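Local structure of ESSB (4ANO) at residues F73-A78 / N114-R119; L40-L45 / V128-S133; T83-I88 / K196-E201; C51-I56 / V66-S71. The protein is an integral membrane component of the type VII secretion system, represented here by its cytoplasmic part, and probably helps to build the secretion apparatus. One frame throughout, in Å; residues are numbered along the deposited sequence.

Contacts 1 and 4 are antiparallel strand pairings, partly buried, and they touch: F73 of contact 1 packs on C51 and I52 of contact 4. Contact 2 is the most buried; it sets a 3-10 segment against a short strand, and L42 and L45 meet contact 4 through I56. Contact 3 joins two helices; its nearest atoms lie about 20 Å from contact 2 but about 7 Å from contact 1. Contact 4 has four backbone hydrogen bonds and a salt bridge on its more exposed face; contact 1 has two backbone bonds and relies more on aromatic packing. Contact 2 combines aliphatic packing with one hydroxyl-carboxylate bond, and contact 3 uses CH-pi and aliphatic packing and a water bridge.

Contact 1: residues F73-A78 / N114-R119; sequences FLTFAA and NLMFNR
F73 lays its ring over the backbone joining F117 to N118: F117 C and N118 N both sit above one face, displaced toward the rim. Its CE1 comes to 3.4 Å from N118 CB, and the N118 amide plane stands 83° from the ring. With CG held between the backbone N and the carbonyl carbon (chi1 65°), the N118 side chain leads away from F73, and its ND2 bonds E122. The F76 ring, at the start of the helix, lies beside the F117 ring, both pointing the same way, F76 CD2 to F117 CE1 4.0 Å. L115 CD1 reaches the same F76 CD2 at 4.2 Å. The carbonyl O of L74 is in the plane of the F117 ring, at its edge, 3.6 Å from F117 CD1. That oxygen also accepts from F117 N at 2.8 Å, and L74 N returns a straighter bond to F117 O at 2.9 Å. Past T75, where F76 N and L115 O no longer meet directly, a water bridges them, accepting from F76 N and donating to L115 O at 2.6 Å, while T75 OG1 caps the new helix at A78 N. An alanine in place of F73 would probably leave the N118 backbone and CB uncovered and the F124 ring without this aromatic partner. With two backbone bonds and one water bridge tying 73-78 to 115-117, the hold on the weakly bonded strand 74-75 probably depends largely on the apolar and aromatic contacts of F73, F76 and F117.

Contact 2: residues L40-L45 / V128-S133; sequences LELEVL and VGVKES
V130, the residue most covered here, pushes both methyls into the 3-10 segment 40-45. CG2 packs against L45 CG at 3.8 Å, and L42 CD2 lies a little further off. V44 meets V130 tip to tip, with V44 CG1 4.0 Å from V130 CG2. The other branch, V130 CG1, rests near the carbonyl O of E41, an oxygen that R105 holds. L45 slants across V130: its chi1 (-76°) sets CG anti to the carbonyl carbon, against V130 CG2. The L45 CD2 methyl also reaches back to V128 O at 3.5 Å. S133 makes the polar end of the contact. Its OG donates to E41 OE1 at 2.6 Å, approaching from above the carboxylate plane, 36° out of it, and its CB touches L42 CD2. The extended chain of E41 brings the carboxylate to the hydroxyl, where OE1 is gripped a second time by Q37 N and OE2 accepts from D38 N. The strand 129-130 pairs with 106-107, whose L106 V44 also touches, whereas L42 and L45 continue onto I56 of the strand 53-58. The contact therefore wedges an aliphatic cluster between two sheets and closes it with a polar clasp; with three donors around it, the E41 carboxylate would probably remain ionised.

Contact 3: residues T83-I88 / K196-E201; sequences TLLSRI and KWVDEE
I88 meets W197 in a CH-pi contact: its CD1 stands 3.5 Å from the centroid of the five-membered ring and only 5° off the ring normal. The extended end of the isoleucine carries CD1 to that face, while CG1 passes near W197 CD2. Aliphatic packing continues on both flanks. I88 CG2 fits against V198 CB at 3.6 Å, and L85 CD1 presses on V198 CG2 at 3.5 Å, tighter than usual van der Waals contact. L84 crosses the indole at about a right angle, its CD1 4.2 Å from W197 CZ2. E201 contributes carbon as well as charge: CB touches I88 CD1, CG runs beside L85, and the bend at chi2 (63°) folds the carboxylate over L84 CD2, 3.7 Å from OE1. Polar linkage comes through one water, which accepts from L85 N at 3.0 Å and donates to E201 OE2 at 2.9 Å. L85 N belongs to the first turn of the helix 84-98, and this helix start would probably favour the negative carboxylate nearby. An alanine at W197 would probably leave I88 CD1 facing a gap where the indole had been and L84 CD1 without its aromatic neighbour. The two segments run nearly antiparallel, 158° between their directions, their axes approaching to 9.6 Å. W197 also packs on I177 of the helix 176-183 and on T156; R87 holds L155 and T156 at the end of the helix 141-155; and V198 extends the packing to R89 and I92, further along the helix 84-98.

Contact 4: residues C51-I56 / V66-S71; sequences CIVRDI and VIKPPS
I52 touches I67 across the strands, CG2 to CG2 at 3.5 Å, and the same methyl covers one face of the R54 guanidinium, 3.6 Å above its plane and displaced toward the rim. The nitrogens of that flat group are taken up by neighbours: NE donates to L126 O, and NH2 forms a salt bridge with D49. R54 and I67 share the inner face as a non-hydrogen-bonded pair. On the opposite face V53, D55, V66 and K68 line up. D55 OD2 accepts from K68 NZ at 3.0 Å, the ammonium lying nearly in line with the C-O bond; the turn at chi3 of K68 (-64°) sets CE against V53 CG1, 3.6 Å away. K46 binds the other oxygen, D55 OD1, so each oxygen of this carboxylate has a lysine partner. Four backbone bonds tie the hairpin. D55 N to V66 O is 2.8 Å, whereas V53 N reaches K68 O at 3.1 Å from 48° above the carbonyl plane, where the pairing ends. Beyond it, P70 CD rests 3.5 Å from C51 O. The two strands form a beta hairpin at one margin of a four-stranded antiparallel sheet: 53-58 is the outermost strand within the chain and 62-68 pairs on its other side with 25-30. C51 and I52 lean on F124 of the strand 123-125, joining this sheet to the three-stranded one.

Contact 1: residues F73-A78 / N114-R119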
loop_
_atom_site.group_PDB
_atom_site.type_symbol
_atom_site.label_atom_id
_atom_site.label_comp_id
_atom_site.label_asym_id
_atom_site.label_seq_id
_atom_site.Cartn_x
_atom_site.Cartn_y
_atom_site.Cartn_z
ATOM N N PHE A 73 11.424 9.672 -5.806
ATOM C CA PHE A 73 10.722 8.769 -4.882
ATOM C C PHE A 73 11.376 7.380 -4.913
ATOM O O PHE A 73 11.959 7.017 -5.955
ATOM C CB PHE A 73 9.274 8.653 -5.266
ATOM C CG PHE A 73 8.364 9.615 -4.563
ATOM C CD1 PHE A 73 8.809 10.780 -3.974
ATOM C CD2 PHE A 73 7.004 9.347 -4.517
ATOM C CE1 PHE A 73 7.940 11.657 -3.317
ATOM C CE2 PHE A 73 6.131 10.205 -3.880
ATOM C CZ PHE A 73 6.586 11.386 -3.255
ATOM N N LEU A 74 11.349 6.702 -3.741
ATOM C CA LEU A 74 11.904 5.348 -3.485
ATOM C C LEU A 74 10.802 4.266 -3.538
ATOM O O LEU A 74 9.668 4.467 -3.063
ATOM C CB LEU A 74 12.555 5.250 -2.071
ATOM C CG LEU A 74 13.831 5.892 -1.478
ATOM C CD1 LEU A 74 14.877 6.207 -2.493
ATOM C CD2 LEU A 74 13.483 7.119 -0.562
ATOM N N THR A 75 11.154 3.116 -4.090
ATOM C CA THR A 75 10.257 1.988 -4.161
ATOM C C THR A 75 10.193 1.301 -2.854
ATOM O O THR A 75 11.019 1.518 -1.950
ATOM C CB THR A 75 10.838 0.971 -5.193
ATOM O OG1 THR A 75 12.124 0.540 -4.712
ATOM C CG2 THR A 75 11.103 1.693 -6.526
ATOM N N PHE A 76 9.174 0.433 -2.761
ATOM C CA PHE A 76 8.989 -0.377 -1.589
ATOM C C PHE A 76 10.266 -1.240 -1.375
ATOM O O PHE A 76 10.801 -1.323 -0.269
ATOM C CB PHE A 76 7.780 -1.287 -1.824
ATOM C CG PHE A 76 7.397 -2.072 -0.598
ATOM C CD1 PHE A 76 7.982 -3.320 -0.322
ATOM C CD2 PHE A 76 6.447 -1.557 0.321
ATOM C CE1 PHE A 76 7.593 -4.026 0.777
ATOM C CE2 PHE A 76 6.014 -2.314 1.417
ATOM C CZ PHE A 76 6.614 -3.549 1.628
ATOM N N ALA A 77 10.759 -1.875 -2.417
ATOM C CA ALA A 77 11.970 -2.697 -2.201
ATOM C C ALA A 77 13.192 -1.894 -1.704
ATOM O O ALA A 77 13.971 -2.394 -0.848
ATOM C CB ALA A 77 12.264 -3.585 -3.395
ATOM N N ALA A 78 13.335 -0.611 -2.097
ATOM C CA ALA A 78 14.386 0.219 -1.546
ATOM C C ALA A 78 14.253 0.452 -0.038
ATOM O O ALA A 78 15.262 0.479 0.686
ATOM C CB ALA A 78 14.475 1.575 -2.298
ATOM N N ASN A 114 2.001 -1.065 -5.128
ATOM C CA ASN A 114 1.251 0.183 -5.224
ATOM C C ASN A 114 1.774 1.320 -4.380
ATOM O O ASN A 114 1.098 2.331 -4.216
ATOM C CB ASN A 114 -0.216 -0.086 -4.895
ATOM C CG ASN A 114 -1.132 0.932 -5.509
ATOM O OD1 ASN A 114 -0.886 1.470 -6.618
ATOM N ND2 ASN A 114 -2.233 1.212 -4.793
ATOM N N LEU A 115 2.958 1.129 -3.800
ATOM C CA LEU A 115 3.447 2.156 -2.904
ATOM C C LEU A 115 4.809 2.715 -3.307
ATOM O O LEU A 115 5.691 1.959 -3.657
ATOM C CB LEU A 115 3.626 1.567 -1.538
ATOM C CG LEU A 115 2.387 1.224 -0.713
ATOM C CD1 LEU A 115 2.760 0.399 0.525
ATOM C CD2 LEU A 115 1.654 2.532 -0.278
HETATM N N MSE A 116 4.985 4.026 -3.178
HETATM C CA MSE A 116 6.347 4.614 -3.237
HETATM C C MSE A 116 6.525 5.570 -2.070
HETATM O O MSE A 116 5.537 5.910 -1.392
HETATM C CB MSE A 116 6.601 5.297 -4.571
HETATM C CG MSE A 116 6.404 4.398 -5.771
HETATM SE SE MSE A 116 7.253 5.232 -7.304
HETATM C CE MSE A 116 9.091 5.194 -6.639
ATOM N N PHE A 117 7.769 6.012 -1.804
ATOM C CA PHE A 117 8.077 6.739 -0.557
ATOM C C PHE A 117 8.868 7.972 -0.822
ATOM O O PHE A 117 9.654 7.941 -1.715
ATOM C CB PHE A 117 8.926 5.846 0.400
ATOM C CG PHE A 117 8.125 4.613 0.838
ATOM C CD1 PHE A 117 8.039 3.489 0.037
ATOM C CD2 PHE A 117 7.487 4.625 2.081
ATOM C CE1 PHE A 117 7.236 2.371 0.440
ATOM C CE2 PHE A 117 6.697 3.532 2.499
ATOM C CZ PHE A 117 6.592 2.392 1.694
ATOM N N ASN A 118 8.653 9.013 -0.039
ATOM C CA ASN A 118 9.397 10.280 -0.268
ATOM C C ASN A 118 10.624 10.244 0.558
ATOM O O ASN A 118 10.877 9.244 1.188
ATOM C CB ASN A 118 8.515 11.500 0.034
ATOM C CG ASN A 118 8.104 11.629 1.495
ATOM O OD1 ASN A 118 8.590 10.940 2.418
ATOM N ND2 ASN A 118 7.179 12.573 1.715
ATOM N N ARG A 119 11.367 11.358 0.561
ATOM C CA ARG A 119 12.631 11.503 1.298
ATOM C C ARG A 119 12.465 11.315 2.827
ATOM O O ARG A 119 13.418 10.903 3.486
ATOM C CB ARG A 119 13.262 12.884 0.972
ATOM C CG ARG A 119 13.796 13.019 -0.470
ATOM C CD ARG A 119 14.585 14.322 -0.737
ATOM N NE ARG A 119 13.764 15.500 -1.020
ATOM C CZ ARG A 119 13.550 16.009 -2.249
ATOM N NH1 ARG A 119 14.110 15.435 -3.320
ATOM N NH2 ARG A 119 12.800 17.105 -2.418
HETATM O O HOH W 1 7.200 0.305 -5.043
#

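Contact 2: residues L40-L45 / V128-S133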
loop_
_atom_site.group_PDB
_atom_site.type_symbol
_atom_site.label_atom_id
_atom_site.label_comp_id
_atom_site.label_asym_id
_atom_site.label_seq_id
_atom_site.Cartn_x
_atom_site.Cartn_y
_atom_site.Cartn_z
ATOM N N LEU A 40 -16.548 12.035 -15.966
ATOM C CA LEU A 40 -16.247 13.102 -15.014
ATOM C C LEU A 40 -16.010 12.661 -13.543
ATOM O O LEU A 40 -15.307 13.340 -12.794
ATOM C CB LEU A 40 -17.400 14.115 -15.073
ATOM C CG LEU A 40 -17.261 15.342 -14.173
ATOM C CD1 LEU A 40 -15.950 16.122 -14.467
ATOM C CD2 LEU A 40 -18.382 16.297 -14.649
ATOM N N GLU A 41 -16.602 11.514 -13.158
ATOM C CA GLU A 41 -16.372 10.892 -11.823
ATOM C C GLU A 41 -14.920 10.637 -11.548
ATOM O O GLU A 41 -14.552 10.590 -10.375
ATOM C CB GLU A 41 -17.090 9.539 -11.711
ATOM C CG GLU A 41 -18.625 9.635 -11.879
ATOM C CD GLU A 41 -19.338 8.341 -12.290
ATOM O OE1 GLU A 41 -18.784 7.225 -12.249
ATOM O OE2 GLU A 41 -20.521 8.470 -12.673
ATOM N N LEU A 42 -14.107 10.455 -12.614
ATOM C CA LEU A 42 -12.668 10.122 -12.455
ATOM C C LEU A 42 -11.786 11.357 -12.253
ATOM O O LEU A 42 -10.590 11.242 -11.965
ATOM C CB LEU A 42 -12.157 9.271 -13.654
ATOM C CG LEU A 42 -12.902 7.967 -13.876
ATOM C CD1 LEU A 42 -12.010 7.138 -14.819
ATOM C CD2 LEU A 42 -13.124 7.203 -12.488
ATOM N N GLU A 43 -12.363 12.539 -12.394
ATOM C CA GLU A 43 -11.580 13.797 -12.281
ATOM C C GLU A 43 -10.943 13.915 -10.890
ATOM O O GLU A 43 -9.813 14.479 -10.782
ATOM C CB GLU A 43 -12.415 15.037 -12.754
ATOM C CG GLU A 43 -11.580 16.413 -12.823
ATOM C CD GLU A 43 -11.068 16.897 -11.496
ATOM O OE1 GLU A 43 -11.800 16.715 -10.498
ATOM O OE2 GLU A 43 -9.940 17.507 -11.431
ATOM N N VAL A 44 -11.572 13.316 -9.856
ATOM C CA VAL A 44 -11.029 13.336 -8.488
ATOM C C VAL A 44 -9.601 12.720 -8.445
ATOM O O VAL A 44 -8.846 13.006 -7.540
ATOM C CB VAL A 44 -11.989 12.650 -7.536
ATOM C CG1 VAL A 44 -12.061 11.098 -7.740
ATOM C CG2 VAL A 44 -11.693 13.038 -6.104
ATOM N N LEU A 45 -9.233 11.922 -9.462
ATOM C CA LEU A 45 -7.955 11.217 -9.427
ATOM C C LEU A 45 -6.858 12.221 -9.734
ATOM O O LEU A 45 -5.698 11.924 -9.401
ATOM C CB LEU A 45 -7.920 10.086 -10.466
ATOM C CG LEU A 45 -8.732 8.788 -10.072
ATOM C CD1 LEU A 45 -8.556 7.694 -11.227
ATOM C CD2 LEU A 45 -8.170 8.256 -8.753
ATOM N N VAL A 128 -5.319 4.622 -7.177
ATOM C CA VAL A 128 -6.370 4.805 -6.131
ATOM C C VAL A 128 -7.698 4.577 -6.817
ATOM O O VAL A 128 -7.848 4.865 -8.013
ATOM C CB VAL A 128 -6.271 6.245 -5.649
ATOM C CG1 VAL A 128 -7.326 6.507 -4.674
ATOM C CG2 VAL A 128 -4.871 6.490 -4.890
ATOM N N GLY A 129 -8.593 3.815 -6.118
ATOM C CA GLY A 129 -9.996 3.613 -6.625
ATOM C C GLY A 129 -10.920 4.795 -6.335
ATOM O O GLY A 129 -10.604 5.751 -5.611
ATOM N N VAL A 130 -12.037 4.774 -7.077
ATOM C CA VAL A 130 -13.090 5.751 -6.912
ATOM C C VAL A 130 -14.369 5.086 -6.628
ATOM O O VAL A 130 -14.828 4.195 -7.344
ATOM C CB VAL A 130 -13.246 6.603 -8.202
ATOM C CG1 VAL A 130 -14.283 7.737 -7.987
ATOM C CG2 VAL A 130 -11.875 7.177 -8.555
ATOM N N LYS A 131 -14.932 5.470 -5.483
ATOM C CA LYS A 131 -16.219 4.842 -5.096
ATOM C C LYS A 131 -17.282 4.845 -6.174
ATOM O O LYS A 131 -17.571 5.890 -6.778
ATOM C CB LYS A 131 -16.683 5.465 -3.789
ATOM C CG LYS A 131 -17.841 4.628 -3.054
ATOM C CD LYS A 131 -18.365 5.455 -1.839
ATOM C CE LYS A 131 -19.784 5.061 -1.361
ATOM N NZ LYS A 131 -20.228 3.684 -1.744
ATOM N N GLU A 132 -17.844 3.645 -6.419
ATOM C CA GLU A 132 -18.921 3.381 -7.437
ATOM C C GLU A 132 -18.463 3.696 -8.895
ATOM O O GLU A 132 -19.282 3.903 -9.806
ATOM C CB GLU A 132 -20.152 4.228 -7.101
ATOM C CG GLU A 132 -20.907 3.806 -5.865
ATOM C CD GLU A 132 -22.255 4.441 -5.761
ATOM O OE1 GLU A 132 -22.344 5.691 -5.577
ATOM O OE2 GLU A 132 -23.238 3.654 -5.836
ATOM N N SER A 133 -17.138 3.764 -9.133
ATOM C CA SER A 133 -16.655 4.141 -10.414
ATOM C C SER A 133 -15.481 3.274 -10.929
ATOM O O SER A 133 -15.483 2.834 -12.054
ATOM C CB SER A 133 -16.247 5.621 -10.452
ATOM O OG SER A 133 -17.329 6.510 -10.209
#

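Contact 3: residues T83-I88 / K196-E201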
loop_
_atom_site.group_PDB
_atom_site.type_symbol
_atom_site.label_atom_id
_atom_site.label_comp_id
_atom_site.label_asym_id
_atom_site.label_seq_id
_atom_site.Cartn_x
_atom_site.Cartn_y
_atom_site.Cartn_z
ATOM N N THR A 83 17.359 0.013 7.629
ATOM C CA THR A 83 17.263 -0.459 9.004
ATOM C C THR A 83 15.856 -0.994 9.410
ATOM O O THR A 83 14.865 -0.447 8.955
ATOM C CB THR A 83 17.634 0.780 9.821
ATOM O OG1 THR A 83 19.050 0.762 10.103
ATOM C CG2 THR A 83 16.862 0.892 11.056
ATOM N N LEU A 84 15.776 -2.036 10.255
ATOM C CA LEU A 84 14.485 -2.469 10.815
ATOM C C LEU A 84 13.744 -1.279 11.419
ATOM O O LEU A 84 12.559 -1.082 11.150
ATOM C CB LEU A 84 14.626 -3.599 11.844
ATOM C CG LEU A 84 13.305 -4.117 12.419
ATOM C CD1 LEU A 84 12.345 -4.576 11.281
ATOM C CD2 LEU A 84 13.592 -5.266 13.330
ATOM N N LEU A 85 14.449 -0.441 12.198
ATOM C CA LEU A 85 13.833 0.707 12.868
ATOM C C LEU A 85 13.142 1.663 11.883
ATOM O O LEU A 85 11.956 2.101 11.994
ATOM C CB LEU A 85 14.878 1.493 13.707
ATOM C CG LEU A 85 14.354 2.778 14.386
ATOM C CD1 LEU A 85 13.139 2.622 15.303
ATOM C CD2 LEU A 85 15.507 3.493 15.147
ATOM N N SER A 86 13.874 1.911 10.811
ATOM C CA SER A 86 13.339 2.695 9.740
ATOM C C SER A 86 12.102 2.102 9.012
ATOM O O SER A 86 11.163 2.809 8.597
ATOM C CB SER A 86 14.412 2.661 8.684
ATOM O OG SER A 86 13.902 3.311 7.566
ATOM N N ARG A 87 12.206 0.819 8.716
ATOM C CA ARG A 87 11.008 0.149 8.148
ATOM C C ARG A 87 9.783 0.184 9.058
ATOM O O ARG A 87 8.639 0.303 8.572
ATOM C CB ARG A 87 11.389 -1.278 7.755
ATOM C CG ARG A 87 12.177 -1.361 6.434
ATOM C CD ARG A 87 13.344 -2.383 6.482
ATOM N NE ARG A 87 13.026 -3.736 6.986
ATOM C CZ ARG A 87 13.951 -4.578 7.463
ATOM N NH1 ARG A 87 15.225 -4.219 7.521
ATOM N NH2 ARG A 87 13.604 -5.803 7.899
ATOM N N ILE A 88 9.968 0.036 10.374
ATOM C CA ILE A 88 8.780 0.063 11.291
ATOM C C ILE A 88 8.213 1.470 11.334
ATOM O O ILE A 88 6.980 1.638 11.417
ATOM C CB ILE A 88 9.137 -0.317 12.764
ATOM C CG1 ILE A 88 9.542 -1.775 12.813
ATOM C CG2 ILE A 88 7.885 -0.034 13.761
ATOM C CD1 ILE A 88 10.318 -2.066 14.157
ATOM N N LYS A 196 4.502 -0.373 20.190
ATOM C CA LYS A 196 5.324 -1.073 21.183
ATOM C C LYS A 196 6.581 -1.653 20.520
ATOM O O LYS A 196 7.683 -1.679 21.134
ATOM C CB LYS A 196 4.524 -2.162 21.922
ATOM C CG LYS A 196 5.217 -2.687 23.175
ATOM C CD LYS A 196 4.530 -3.942 23.732
ATOM C CE LYS A 196 5.263 -5.238 23.364
ATOM N NZ LYS A 196 5.145 -5.526 21.898
ATOM N N TRP A 197 6.430 -2.102 19.275
ATOM C CA TRP A 197 7.587 -2.621 18.508
ATOM C C TRP A 197 8.637 -1.560 18.190
ATOM O O TRP A 197 9.829 -1.833 18.334
ATOM C CB TRP A 197 7.124 -3.264 17.223
ATOM C CG TRP A 197 8.207 -4.091 16.521
ATOM C CD1 TRP A 197 9.454 -4.466 16.982
ATOM C CD2 TRP A 197 8.041 -4.722 15.275
ATOM N NE1 TRP A 197 10.094 -5.237 16.040
ATOM C CE2 TRP A 197 9.238 -5.404 14.978
ATOM C CE3 TRP A 197 7.008 -4.734 14.339
ATOM C CZ2 TRP A 197 9.407 -6.114 13.804
ATOM C CZ3 TRP A 197 7.179 -5.422 13.185
ATOM C CH2 TRP A 197 8.348 -6.114 12.916
ATOM N N VAL A 198 8.228 -0.343 17.813
ATOM C CA VAL A 198 9.233 0.659 17.329
ATOM C C VAL A 198 10.016 1.076 18.594
ATOM O O VAL A 198 11.248 1.249 18.526
ATOM C CB VAL A 198 8.619 1.933 16.643
ATOM C CG1 VAL A 198 7.903 2.810 17.630
ATOM C CG2 VAL A 198 9.708 2.772 15.882
ATOM N N ASP A 199 9.308 1.195 19.731
ATOM C CA ASP A 199 9.968 1.526 21.024
ATOM C C ASP A 199 11.040 0.488 21.363
ATOM O O ASP A 199 12.172 0.831 21.709
ATOM C CB ASP A 199 8.968 1.624 22.222
ATOM C CG ASP A 199 8.106 2.905 22.195
ATOM O OD1 ASP A 199 8.426 3.829 21.412
ATOM O OD2 ASP A 199 7.080 2.975 22.948
ATOM N N GLU A 200 10.700 -0.796 21.233
ATOM C CA GLU A 200 11.625 -1.874 21.525
ATOM C C GLU A 200 12.839 -1.795 20.633
ATOM O O GLU A 200 14.026 -1.906 21.079
ATOM C CB GLU A 200 10.918 -3.224 21.366
ATOM C CG GLU A 200 9.951 -3.505 22.500
ATOM C CD GLU A 200 9.186 -4.797 22.311
ATOM O OE1 GLU A 200 9.296 -5.440 21.228
ATOM O OE2 GLU A 200 8.468 -5.172 23.268
ATOM N N GLU A 201 12.552 -1.572 19.351
ATOM C CA GLU A 201 13.613 -1.567 18.386
ATOM C C GLU A 201 14.479 -0.315 18.512
ATOM O O GLU A 201 15.694 -0.383 18.357
ATOM C CB GLU A 201 13.041 -1.621 16.950
ATOM C CG GLU A 201 14.169 -1.745 15.962
ATOM C CD GLU A 201 15.014 -3.065 16.104
ATOM O OE1 GLU A 201 14.557 -4.066 16.720
ATOM O OE2 GLU A 201 16.133 -3.144 15.505
HETATM O O HOH W 2 17.023 -1.408 13.373
#

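Contact 4: residues C51-I56 / V66-S71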
loop_
_atom_site.group_PDB
_atom_site.type_symbol
_atom_site.label_atom_id
_atom_site.label_comp_id
_atom_site.label_asym_id
_atom_site.label_seq_id
_atom_site.Cartn_x
_atom_site.Cartn_y
_atom_site.Cartn_z
ATOM N N CYS A 51 2.152 15.417 -4.949
ATOM C CA CYS A 51 3.424 14.875 -5.525
ATOM C C CYS A 51 3.354 14.060 -6.796
ATOM O O CYS A 51 4.193 14.182 -7.696
ATOM C CB CYS A 51 4.121 14.038 -4.445
ATOM S SG CYS A 51 4.601 15.158 -3.050
ATOM N N ILE A 52 2.266 13.301 -6.959
ATOM C CA ILE A 52 2.265 12.267 -7.998
ATOM C C ILE A 52 1.243 12.708 -8.986
ATOM O O ILE A 52 0.120 13.051 -8.590
ATOM C CB ILE A 52 1.865 10.870 -7.380
ATOM C CG1 ILE A 52 3.013 10.362 -6.514
ATOM C CG2 ILE A 52 1.616 9.874 -8.508
ATOM C CD1 ILE A 52 2.642 9.077 -5.853
ATOM N N VAL A 53 1.640 12.808 -10.234
ATOM C CA VAL A 53 0.752 13.270 -11.331
ATOM C C VAL A 53 0.045 11.991 -11.883
ATOM O O VAL A 53 0.679 10.913 -11.946
ATOM C CB VAL A 53 1.571 14.040 -12.408
ATOM C CG1 VAL A 53 0.799 14.175 -13.801
ATOM C CG2 VAL A 53 2.017 15.472 -11.922
ATOM N N ARG A 54 -1.260 12.105 -12.204
ATOM C CA ARG A 54 -2.064 11.032 -12.803
ATOM C C ARG A 54 -2.773 11.603 -13.981
ATOM O O ARG A 54 -3.462 12.609 -13.836
ATOM C CB ARG A 54 -3.113 10.449 -11.832
ATOM C CG ARG A 54 -2.486 9.845 -10.597
ATOM C CD ARG A 54 -3.475 9.129 -9.608
ATOM N NE ARG A 54 -2.763 8.699 -8.360
ATOM C CZ ARG A 54 -2.103 9.449 -7.493
ATOM N NH1 ARG A 54 -1.943 10.806 -7.570
ATOM N NH2 ARG A 54 -1.515 8.838 -6.499
ATOM N N ASP A 55 -2.548 11.011 -15.156
ATOM C CA ASP A 55 -3.277 11.450 -16.334
ATOM C C ASP A 55 -4.271 10.380 -16.677
ATOM O O ASP A 55 -3.983 9.226 -16.451
ATOM C CB ASP A 55 -2.318 11.660 -17.462
ATOM C CG ASP A 55 -1.437 12.873 -17.199
ATOM O OD1 ASP A 55 -1.995 13.961 -16.873
ATOM O OD2 ASP A 55 -0.215 12.728 -17.350
ATOM N N ILE A 56 -5.443 10.775 -17.120
ATOM C CA ILE A 56 -6.596 9.795 -17.213
ATOM C C ILE A 56 -7.094 9.930 -18.697
ATOM O O ILE A 56 -7.351 11.011 -19.181
ATOM C CB ILE A 56 -7.751 10.218 -16.308
ATOM C CG1 ILE A 56 -7.406 10.020 -14.840
ATOM C CG2 ILE A 56 -8.988 9.327 -16.541
ATOM C CD1 ILE A 56 -6.979 11.178 -14.237
ATOM N N VAL A 66 -2.267 6.869 -16.253
ATOM C CA VAL A 66 -0.844 6.960 -16.346
ATOM C C VAL A 66 -0.385 7.696 -15.081
ATOM O O VAL A 66 -0.819 8.811 -14.868
ATOM C CB VAL A 66 -0.474 7.832 -17.544
ATOM C CG1 VAL A 66 1.048 8.006 -17.607
ATOM C CG2 VAL A 66 -1.036 7.222 -18.811
ATOM N N ILE A 67 0.486 7.063 -14.308
ATOM C CA ILE A 67 0.913 7.536 -12.938
ATOM C C ILE A 67 2.403 7.827 -12.896
ATOM O O ILE A 67 3.239 6.895 -13.058
ATOM C CB ILE A 67 0.568 6.474 -11.878
ATOM C CG1 ILE A 67 -0.940 6.120 -11.998
ATOM C CG2 ILE A 67 0.931 6.999 -10.455
ATOM C CD1 ILE A 67 -1.441 4.831 -11.268
ATOM N N LYS A 68 2.715 9.107 -12.670
ATOM C CA LYS A 68 4.109 9.612 -12.693
ATOM C C LYS A 68 4.546 10.268 -11.360
ATOM O O LYS A 68 4.274 11.513 -11.094
ATOM C CB LYS A 68 4.216 10.569 -13.849
ATOM C CG LYS A 68 3.778 9.973 -15.160
ATOM C CD LYS A 68 3.792 11.024 -16.275
ATOM C CE LYS A 68 2.796 12.170 -16.063
ATOM N NZ LYS A 68 2.715 13.089 -17.259
ATOM N N PRO A 69 5.167 9.481 -10.479
ATOM C CA PRO A 69 5.742 10.039 -9.264
ATOM C C PRO A 69 6.984 10.852 -9.566
ATOM O O PRO A 69 7.555 10.726 -10.657
ATOM C CB PRO A 69 6.140 8.830 -8.415
ATOM C CG PRO A 69 5.927 7.630 -9.299
ATOM C CD PRO A 69 5.415 8.037 -10.603
ATOM N N PRO A 70 7.347 11.687 -8.603
ATOM C CA PRO A 70 8.694 12.372 -8.676
ATOM C C PRO A 70 9.804 11.335 -8.951
ATOM O O PRO A 70 9.782 10.215 -8.388
ATOM C CB PRO A 70 8.880 12.960 -7.261
ATOM C CG PRO A 70 7.399 13.171 -6.744
ATOM C CD PRO A 70 6.747 11.863 -7.277
ATOM N N SER A 71 10.777 11.694 -9.801
ATOM C CA SER A 71 11.874 10.734 -10.125
ATOM C C SER A 71 12.734 10.314 -8.931
ATOM O O SER A 71 13.447 9.280 -8.992
ATOM C CB SER A 71 12.750 11.260 -11.260
ATOM O OG SER A 71 13.076 12.596 -10.998
#